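Local coordinates for protein sortase (Actinomyces oris, PDB 5UTT) that is a class E sortase, probably a cysteine transpeptidase that joins sorted surface proteins to the cell wall, at residues R90-D93 / L94-E97. Sequence-based numbering, arbitrary orientation.
Sequences RRID and LLQE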
loop_
_atom_site.group_PDB
_atom_site.type_symbol
_atom_site.label_atom_id
_atom_site.label_comp_id
_atom_site.label_asym_id
_atom_site.label_seq_id
_atom_site.Cartn_x
_atom_site.Cartn_y
_atom_site.Cartn_z
ATOM N N ARG A 90 9.329 -2.552 7.180
ATOM C CA ARG A 90 10.595 -3.212 7.425
ATOM C C ARG A 90 10.804 -4.441 6.560
ATOM O O ARG A 90 11.920 -4.667 6.052
ATOM C CB ARG A 90 10.655 -3.649 8.881
ATOM C CG ARG A 90 11.978 -4.267 9.276
ATOM C CD ARG A 90 11.865 -4.757 10.702
ATOM N NE ARG A 90 13.147 -5.117 11.241
ATOM C CZ ARG A 90 13.322 -5.679 12.433
ATOM N NH1 ARG A 90 12.271 -5.954 13.206
ATOM N NH2 ARG A 90 14.547 -5.972 12.847
ATOM N N ARG A 91 9.760 -5.249 6.438
ATOM C CA ARG A 91 9.893 -6.564 5.848
ATOM C C ARG A 91 9.204 -6.553 4.518
ATOM O O ARG A 91 8.635 -7.537 4.121
ATOM C CB ARG A 91 9.432 -7.685 6.789
ATOM C CG ARG A 91 10.403 -7.947 7.937
ATOM C CD ARG A 91 11.528 -8.873 7.492
ATOM N NE ARG A 91 12.535 -8.250 6.609
ATOM C CZ ARG A 91 13.552 -7.508 7.027
ATOM N NH1 ARG A 91 13.748 -7.245 8.336
ATOM N NH2 ARG A 91 14.402 -7.020 6.131
ATOM N N ILE A 92 9.322 -5.425 3.816
ATOM C CA ILE A 92 8.829 -5.324 2.433
ATOM C C ILE A 92 9.416 -6.422 1.548
ATOM O O ILE A 92 8.796 -6.812 0.534
ATOM C CB ILE A 92 9.102 -3.916 1.878
ATOM C CG1 ILE A 92 8.250 -3.657 0.617
ATOM C CG2 ILE A 92 10.577 -3.684 1.639
ATOM C CD1 ILE A 92 8.165 -2.207 0.212
ATOM N N ASP A 93 10.596 -6.891 1.920
ATOM C CA ASP A 93 11.357 -7.895 1.143
ATOM C C ASP A 93 10.753 -9.296 1.204
ATOM O O ASP A 93 11.202 -10.165 0.468
ATOM C CB ASP A 93 12.829 -7.942 1.568
ATOM C CG ASP A 93 13.004 -8.199 3.056
ATOM O OD1 ASP A 93 12.013 -8.345 3.775
ATOM O OD2 ASP A 93 14.157 -8.288 3.478
ATOM N N LEU A 94 9.722 -9.515 2.016
ATOM C CA LEU A 94 9.092 -10.823 2.139
ATOM C C LEU A 94 8.030 -10.979 1.085
ATOM O O LEU A 94 7.517 -12.048 0.934
ATOM C CB LEU A 94 8.432 -11.024 3.495
ATOM C CG LEU A 94 9.344 -10.952 4.747
ATOM C CD1 LEU A 94 8.440 -11.153 5.951
ATOM C CD2 LEU A 94 10.450 -11.977 4.712
ATOM N N LEU A 95 7.696 -9.913 0.383
ATOM C CA LEU A 95 6.547 -9.951 -0.518
ATOM C C LEU A 95 6.980 -10.533 -1.854
ATOM O O LEU A 95 7.938 -10.061 -2.503
ATOM C CB LEU A 95 5.961 -8.540 -0.656
ATOM C CG LEU A 95 5.448 -7.903 0.642
ATOM C CD1 LEU A 95 5.032 -6.466 0.454
ATOM C CD2 LEU A 95 4.277 -8.726 1.137
ATOM N N GLN A 96 6.260 -11.569 -2.269
ATOM C CA GLN A 96 6.539 -12.261 -3.498
ATOM C C GLN A 96 5.272 -12.226 -4.360
ATOM O O GLN A 96 4.166 -11.986 -3.870
ATOM C CB GLN A 96 6.939 -13.708 -3.166
ATOM C CG GLN A 96 8.059 -13.822 -2.124
ATOM C CD GLN A 96 8.308 -15.241 -1.634
ATOM O OE1 GLN A 96 7.983 -16.212 -2.302
ATOM N NE2 GLN A 96 8.919 -15.362 -0.452
ATOM N N GLU A 97 5.437 -12.524 -5.638
ATOM C CA GLU A 97 4.290 -12.592 -6.515
ATOM C C GLU A 97 3.150 -13.414 -5.915
ATOM O O GLU A 97 3.332 -14.554 -5.449
ATOM C CB GLU A 97 4.706 -13.172 -7.843
ATOM C CG GLU A 97 3.596 -13.104 -8.876
ATOM C CD GLU A 97 3.914 -13.911 -10.098
ATOM O OE1 GLU A 97 5.016 -14.515 -10.173
ATOM O OE2 GLU A 97 3.030 -13.947 -10.995
HETATM O O HOH W 1 9.260 -7.535 -2.198
HETATM O O HOH W 2 11.082 -9.964 -2.692
#
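Leu94 N donates to Arg91 O (3.1 Å) and Leu95 N to Ile92 O (3.3 Å), two successive i to i+3 bonds that wind the backbone into a short 3-10 segment. Both donors sit above the carbonyl planes, about 50° out. Arg91 O also accepts from the indole NE1 of Trp37.

The side chain of Arg91 bends round beside the turn, and the edge of its guanidinium meets the carboxylate of Asp93. The bends are at chi2 (-84°) and chi3 (74°). The grip is side-on: NE of Arg91 meets OD1 of Asp93 at 2.9 Å, on the syn lone pair, and NH2 of Arg91 reaches OD2 of Asp93 at 3.0 Å from above the carboxylate plane. Two bonds should hold the guanidinium against rotation. NH1 of Arg91 pairs with Glu156, so the arginine lies between two acids.

Leu94 crosses the base of Arg91, with its CD1 3.7 Å from CB of Arg91. Ile92 and Leu95 are buried and touch loosely, CG1 of Ile92 to CD1 of Leu95 at 4.3 Å. Both rest on Val165 of strand 161-174. One water lies within hydrogen-bonding distance of Ile92 O and Leu95 O.

This is a short 3-10 segment of two overlapping turns with an i to i+2 salt bridge on its polar side. It lies in the connection between strands 74-79 and 100-104 of the sortase beta-barrel fold, and its apolar side packs onto the sheet.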